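Local coordinates for protein glycosaminoglycan xylosylkinase (Hydra vulgaris, PDB 5XOM) that probably phosphorylates a xylose in the glycosaminoglycan linkage region of proteoglycans, as a member of the Fam20 family of secretory-pathway kinases, at residues A134-A137 / A138-D142; S323-Y326 / N327-K330; L368-V371 / Q372-V375. All blocks are in the same frame, centred on the assembly; numbering follows the deposited sequence.

Interaction 1: residues A134-A137 / A138-D142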
loop_
_atom_site.group_PDB
_atom_site.type_symbol
_atom_site.label_atom_id
_atom_site.label_comp_id
_atom_site.label_asym_id
_atom_site.label_seq_id
_atom_site.Cartn_x
_atom_site.Cartn_y
_atom_site.Cartn_z
ATOM N N ALA A 134 -22.877 4.965 -12.269
ATOM C CA ALA A 134 -22.026 6.146 -12.345
ATOM C C ALA A 134 -21.183 6.302 -11.086
ATOM O O ALA A 134 -20.020 6.714 -11.168
ATOM C CB ALA A 134 -22.878 7.393 -12.577
ATOM N N GLU A 135 -21.748 5.980 -9.914
ATOM C CA GLU A 135 -20.970 6.041 -8.678
ATOM C C GLU A 135 -19.777 5.099 -8.742
ATOM O O GLU A 135 -18.675 5.455 -8.313
ATOM C CB GLU A 135 -21.840 5.697 -7.460
ATOM C CG GLU A 135 -22.896 6.739 -7.090
ATOM C CD GLU A 135 -22.355 7.930 -6.286
ATOM O OE1 GLU A 135 -21.123 8.160 -6.249
ATOM O OE2 GLU A 135 -23.182 8.646 -5.682
ATOM N N ILE A 136 -19.983 3.888 -9.267
ATOM C CA ILE A 136 -18.892 2.924 -9.386
ATOM C C ILE A 136 -17.819 3.447 -10.332
ATOM O O ILE A 136 -16.626 3.439 -10.012
ATOM C CB ILE A 136 -19.434 1.562 -9.850
ATOM C CG1 ILE A 136 -20.428 1.019 -8.823
ATOM C CG2 ILE A 136 -18.292 0.573 -10.054
ATOM C CD1 ILE A 136 -21.276 -0.099 -9.345
ATOM N N ALA A 137 -18.232 3.910 -11.515
ATOM C CA ALA A 137 -17.266 4.397 -12.492
ATOM C C ALA A 137 -16.532 5.629 -11.976
ATOM O O ALA A 137 -15.318 5.756 -12.157
ATOM C CB ALA A 137 -17.961 4.694 -13.816
ATOM N N ALA A 138 -17.249 6.541 -11.315
ATOM C CA ALA A 138 -16.611 7.756 -10.817
ATOM C C ALA A 138 -15.582 7.441 -9.734
ATOM O O ALA A 138 -14.530 8.084 -9.663
ATOM C CB ALA A 138 -17.671 8.721 -10.284
ATOM N N PHE A 139 -15.862 6.452 -8.885
ATOM C CA PHE A 139 -14.901 6.112 -7.846
ATOM C C PHE A 139 -13.609 5.558 -8.442
ATOM O O PHE A 139 -12.513 5.985 -8.064
ATOM C CB PHE A 139 -15.520 5.124 -6.857
ATOM C CG PHE A 139 -14.514 4.295 -6.126
ATOM C CD1 PHE A 139 -13.651 4.870 -5.203
ATOM C CD2 PHE A 139 -14.434 2.932 -6.354
ATOM C CE1 PHE A 139 -12.719 4.099 -4.533
ATOM C CE2 PHE A 139 -13.508 2.153 -5.688
ATOM C CZ PHE A 139 -12.649 2.736 -4.777
ATOM N N HIS A 140 -13.708 4.647 -9.410
ATOM C CA HIS A 140 -12.482 4.110 -9.994
ATOM C C HIS A 140 -11.757 5.145 -10.837
ATOM O O HIS A 140 -10.522 5.133 -10.900
ATOM C CB HIS A 140 -12.780 2.861 -10.813
ATOM C CG HIS A 140 -13.140 1.689 -9.967
ATOM N ND1 HIS A 140 -12.205 1.004 -9.221
ATOM C CD2 HIS A 140 -14.331 1.096 -9.719
ATOM C CE1 HIS A 140 -12.806 0.034 -8.555
ATOM N NE2 HIS A 140 -14.095 0.068 -8.840
ATOM N N LEU A 141 -12.486 6.052 -11.485
ATOM C CA LEU A 141 -11.792 7.083 -12.237
ATOM C C LEU A 141 -11.088 8.055 -11.299
ATOM O O LEU A 141 -10.032 8.593 -11.640
ATOM C CB LEU A 141 -12.763 7.825 -13.158
ATOM C CG LEU A 141 -12.151 9.044 -13.832
ATOM C CD1 LEU A 141 -11.300 8.560 -14.997
ATOM C CD2 LEU A 141 -13.206 10.033 -14.318
ATOM N N ASP A 142 -11.643 8.254 -10.104
ATOM C CA ASP A 142 -11.012 9.126 -9.115
ATOM C C ASP A 142 -9.657 8.574 -8.682
ATOM O O ASP A 142 -8.693 9.331 -8.529
ATOM C CB ASP A 142 -11.946 9.277 -7.914
ATOM C CG ASP A 142 -11.261 9.870 -6.698
ATOM O OD1 ASP A 142 -10.694 9.102 -5.893
ATOM O OD2 ASP A 142 -11.304 11.103 -6.528
#
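I136 and H140 meet one turn apart on helix 132-144, their side chains alongside each other and pointing the same way. The touch is light: I136 CG2 comes to 4.0 Å from H140 CD2, the methyl lying opposite the backbone N across the CA-CB bond. The same CD2 lies 3.3 Å from I136 O. One face of the imidazole is covered by F139, with F139 CD2 3.7 Å above the plane of the H140 ring and over its centre.

The backbone is the tight part. A138 N donates to A134 O at 2.8 Å and L141 N to A137 O at 2.9 Å, and A138 CB sits 3.2 Å from A134 O. The face carrying A138 and L141 packs on F269 of helix 259-273. The looser I136-H140 side is not a solvent side: I352 touches I136, and L343 and L347 of helix 339-347 touch H140.

E135 turns its carboxylate out of the helix, where OE2 forms a salt bridge with K111 on strand 106-112 and OE1 accepts from N297 N. The K111-E135 pair probably corresponds to the strand-lysine, helix-glutamate salt bridge characteristic of protein kinases, consistent with an ordered active-site arrangement.

Interaction 2: residues S323-Y326 / N327-K330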
loop_
_atom_site.group_PDB
_atom_site.type_symbol
_atom_site.label_atom_id
_atom_site.label_comp_id
_atom_site.label_asym_id
_atom_site.label_seq_id
_atom_site.Cartn_x
_atom_site.Cartn_y
_atom_site.Cartn_z
ATOM N N SER A 323 -0.249 21.872 -10.226
ATOM C CA SER A 323 0.834 21.267 -10.993
ATOM C C SER A 323 0.706 19.748 -11.051
ATOM O O SER A 323 0.870 19.150 -12.120
ATOM C CB SER A 323 2.184 21.680 -10.408
ATOM O OG SER A 323 3.258 21.055 -11.093
ATOM N N SER A 324 0.459 19.101 -9.906
ATOM C CA SER A 324 0.342 17.643 -9.899
ATOM C C SER A 324 -0.803 17.168 -10.790
ATOM O O SER A 324 -0.696 16.127 -11.450
ATOM C CB SER A 324 0.160 17.114 -8.473
ATOM O OG SER A 324 -0.921 17.743 -7.809
ATOM N N THR A 325 -1.917 17.906 -10.804
ATOM C CA THR A 325 -3.034 17.554 -11.677
ATOM C C THR A 325 -2.619 17.616 -13.143
ATOM O O THR A 325 -2.907 16.703 -13.924
ATOM C CB THR A 325 -4.219 18.485 -11.414
ATOM O OG1 THR A 325 -4.603 18.393 -10.036
ATOM C CG2 THR A 325 -5.414 18.083 -12.278
ATOM N N TYR A 326 -1.935 18.696 -13.531
ATOM C CA TYR A 326 -1.461 18.837 -14.905
ATOM C C TYR A 326 -0.536 17.689 -15.296
ATOM O O TYR A 326 -0.660 17.124 -16.388
ATOM C CB TYR A 326 -0.747 20.177 -15.059
ATOM C CG TYR A 326 -0.113 20.418 -16.410
ATOM C CD1 TYR A 326 -0.887 20.504 -17.562
ATOM C CD2 TYR A 326 1.262 20.570 -16.530
ATOM C CE1 TYR A 326 -0.303 20.733 -18.799
ATOM C CE2 TYR A 326 1.854 20.799 -17.759
ATOM C CZ TYR A 326 1.069 20.881 -18.888
ATOM O OH TYR A 326 1.660 21.106 -20.112
ATOM N N ASN A 327 0.393 17.329 -14.410
ATOM C CA ASN A 327 1.319 16.243 -14.709
ATOM C C ASN A 327 0.585 14.926 -14.929
ATOM O O ASN A 327 0.915 14.173 -15.852
ATOM C CB ASN A 327 2.347 16.111 -13.585
ATOM C CG ASN A 327 3.268 17.312 -13.502
ATOM O OD1 ASN A 327 3.532 17.976 -14.508
ATOM N ND2 ASN A 327 3.760 17.599 -12.301
ATOM N N ARG A 328 -0.414 14.628 -14.094
ATOM C CA ARG A 328 -1.143 13.373 -14.258
ATOM C C ARG A 328 -2.002 13.395 -15.518
ATOM O O ARG A 328 -2.117 12.379 -16.215
ATOM C CB ARG A 328 -1.994 13.089 -13.018
ATOM C CG ARG A 328 -1.181 12.988 -11.721
ATOM C CD ARG A 328 -1.968 12.333 -10.576
ATOM N NE ARG A 328 -3.177 13.078 -10.227
ATOM C CZ ARG A 328 -3.226 14.061 -9.333
ATOM N NH1 ARG A 328 -2.129 14.432 -8.681
ATOM N NH2 ARG A 328 -4.375 14.677 -9.088
ATOM N N LEU A 329 -2.594 14.551 -15.840
ATOM C CA LEU A 329 -3.380 14.670 -17.066
ATOM C C LEU A 329 -2.517 14.468 -18.302
ATOM O O LEU A 329 -2.991 13.934 -19.311
ATOM C CB LEU A 329 -4.070 16.033 -17.140
ATOM C CG LEU A 329 -5.224 16.311 -16.174
ATOM C CD1 LEU A 329 -5.838 17.665 -16.477
ATOM C CD2 LEU A 329 -6.277 15.225 -16.232
ATOM N N LYS A 330 -1.253 14.887 -18.249
ATOM C CA LYS A 330 -0.407 14.754 -19.425
ATOM C C LYS A 330 0.096 13.328 -19.584
ATOM O O LYS A 330 0.236 12.849 -20.714
ATOM C CB LYS A 330 0.776 15.716 -19.323
ATOM C CG LYS A 330 0.377 17.174 -19.415
ATOM C CD LYS A 330 1.277 17.942 -20.366
ATOM C CE LYS A 330 2.735 17.507 -20.252
ATOM N NZ LYS A 330 3.387 17.955 -18.987
HETATM O O HOH W 1 -1.925 15.162 -5.812
#
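Y326 and K330 carry this contact, one turn apart on helix 323-334. The lysine chain, bent at three successive torsions, curls over one face of the phenol: K330 CG lies 3.9 Å from the centroid of the Y326 ring, 20° off its normal, a CH-pi contact. Farther along, K330 CD reaches 3.2 Å from Y326 OH. With CG anti to the backbone N (chi1 176°), the ring projects outward from the helix and leans toward the following turn, within reach of K330.

Around the turn, the R328 guanidinium lays a face over the backbone at S324 and T325, with R328 NH1 3.5 Å from S324 CB. A water accepts from R328 NH1 at 3.0 Å and makes a weak bond with S324 OG.

Farther out, L145 O accepts a hydrogen bond from R328 NE and D265 is hydrogen-bonded to T325 OG1, while F379 meets the tyrosine ring edge-to-face. With an alanine in place of Y326, the K330 methylenes would probably lose the surface they lie on and a gap would be likely to open beside F379.

The chemistry divides the helix: aliphatic lysine carbons and an aromatic ring pair by dispersion, whereas arginine and threonine are held in direction by oxygen acceptors elsewhere in the fold.

Interaction 3: residues L368-V371 / Q372-V375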
loop_
_atom_site.group_PDB
_atom_site.type_symbol
_atom_site.label_atom_id
_atom_site.label_comp_id
_atom_site.label_asym_id
_atom_site.label_seq_id
_atom_site.Cartn_x
_atom_site.Cartn_y
_atom_site.Cartn_z
ATOM N N LEU A 368 -11.264 14.145 -22.303
ATOM C CA LEU A 368 -9.904 14.397 -21.846
ATOM C C LEU A 368 -9.167 15.308 -22.820
ATOM O O LEU A 368 -8.468 16.239 -22.400
ATOM C CB LEU A 368 -9.162 13.074 -21.656
ATOM C CG LEU A 368 -7.676 13.129 -21.287
ATOM C CD1 LEU A 368 -7.456 13.975 -20.045
ATOM C CD2 LEU A 368 -7.131 11.726 -21.077
ATOM N N LEU A 369 -9.349 15.089 -24.127
ATOM C CA LEU A 369 -8.754 15.991 -25.109
ATOM C C LEU A 369 -9.343 17.392 -25.007
ATOM O O LEU A 369 -8.634 18.386 -25.201
ATOM C CB LEU A 369 -8.926 15.448 -26.526
ATOM C CG LEU A 369 -8.167 14.164 -26.848
ATOM C CD1 LEU A 369 -8.393 13.778 -28.300
ATOM C CD2 LEU A 369 -6.680 14.329 -26.549
ATOM N N LEU A 370 -10.650 17.493 -24.749
ATOM C CA LEU A 370 -11.253 18.808 -24.580
ATOM C C LEU A 370 -10.696 19.523 -23.351
ATOM O O LEU A 370 -10.595 20.755 -23.346
ATOM C CB LEU A 370 -12.775 18.683 -24.490
ATOM C CG LEU A 370 -13.499 18.077 -25.699
ATOM C CD1 LEU A 370 -14.973 17.843 -25.384
ATOM C CD2 LEU A 370 -13.330 18.971 -26.940
ATOM N N VAL A 371 -10.330 18.773 -22.304
ATOM C CA VAL A 371 -9.675 19.375 -21.144
ATOM C C VAL A 371 -8.306 19.914 -21.531
ATOM O O VAL A 371 -7.946 21.048 -21.193
ATOM C CB VAL A 371 -9.564 18.347 -20.004
ATOM C CG1 VAL A 371 -8.620 18.847 -18.918
ATOM C CG2 VAL A 371 -10.922 18.065 -19.417
ATOM N N GLN A 372 -7.530 19.110 -22.259
ATOM C CA GLN A 372 -6.218 19.545 -22.722
ATOM C C GLN A 372 -6.324 20.821 -23.551
ATOM O O GLN A 372 -5.513 21.742 -23.395
ATOM C CB GLN A 372 -5.555 18.419 -23.511
ATOM C CG GLN A 372 -4.174 18.743 -24.058
ATOM C CD GLN A 372 -3.529 17.538 -24.729
ATOM O OE1 GLN A 372 -2.386 17.178 -24.437
ATOM N NE2 GLN A 372 -4.259 16.920 -25.649
ATOM N N ASP A 373 -7.328 20.900 -24.430
ATOM C CA ASP A 373 -7.528 22.103 -25.231
ATOM C C ASP A 373 -7.789 23.317 -24.345
ATOM O O ASP A 373 -7.238 24.401 -24.579
ATOM C CB ASP A 373 -8.682 21.898 -26.214
ATOM C CG ASP A 373 -8.374 20.853 -27.273
ATOM O OD1 ASP A 373 -7.192 20.466 -27.410
ATOM O OD2 ASP A 373 -9.319 20.419 -27.967
ATOM N N ALA A 374 -8.652 23.161 -23.338
ATOM C CA ALA A 374 -8.962 24.279 -22.450
ATOM C C ALA A 374 -7.724 24.744 -21.695
ATOM O O ALA A 374 -7.508 25.951 -21.522
ATOM C CB ALA A 374 -10.071 23.889 -21.473
ATOM N N VAL A 375 -6.895 23.799 -21.249
ATOM C CA VAL A 375 -5.675 24.155 -20.537
ATOM C C VAL A 375 -4.698 24.848 -21.478
ATOM O O VAL A 375 -4.104 25.876 -21.132
ATOM C CB VAL A 375 -5.054 22.903 -19.885
ATOM C CG1 VAL A 375 -3.631 23.189 -19.419
ATOM C CG2 VAL A 375 -5.913 22.416 -18.729
#
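From L368 to V375 the backbone is regular alpha helix, with Q372, D373, A374 and V375 each donating N-H to the carbonyl four residues back, V375 N reaching V371 O at 2.9 Å. The turns belong to helix 358-382, a long helix near the C terminus of the kinase-like Fam20 fold.

On the outer side L369 and Q372 run side by side and point the same way. The glutamine is stretched out from the backbone, with CG anti to N (chi1 180°) and the next torsion also extended, which carries its amide along the leucine branch until Q372 NE2 lies 3.7 Å from L369 CD2. The glutamine chain also touches T333 of helix 323-334.

D373 folds back along the helix. Its CG stands anti to the carbonyl carbon (chi1 -66°), bringing the carboxylate back over the preceding turn, where D373 CG is 3.2 Å from L369 O. The nearer carboxylate oxygen, D373 OD1, stands 3.4 Å from that same L369 O; both are acceptors, so the approach brings no bond and is probably slightly unfavourable.

The inner side is aliphatic. V371 and V375 are buried, and V371 also rests on F271 of helix 259-273, which L370 touches as well. Within the helix the two valines are only loosely in contact, branch to branch, with V371 CG1 4.5 Å from V375 CG2.

All three contacts are local, between residues about one turn apart within a single helix, so none closes a long loop; they follow one another in series along the chain, without nesting or crossing. Interaction 1, on helix 132-144, comes first and stays about 7 and 8 Å from the other two at the nearest atoms. Helix 259-273, which falls between interactions 1 and 2 in sequence, bridges the gap: F269 packs against 138-142, D265 bonds to T325, and F271 meets 368-371. Interactions 2 and 3 touch directly, with L329 CD1 3.9 Å from V371 CG1 and Y326 CE1 4.2 Å from V375 CG1, which joins helix 323-334 to helix 358-382.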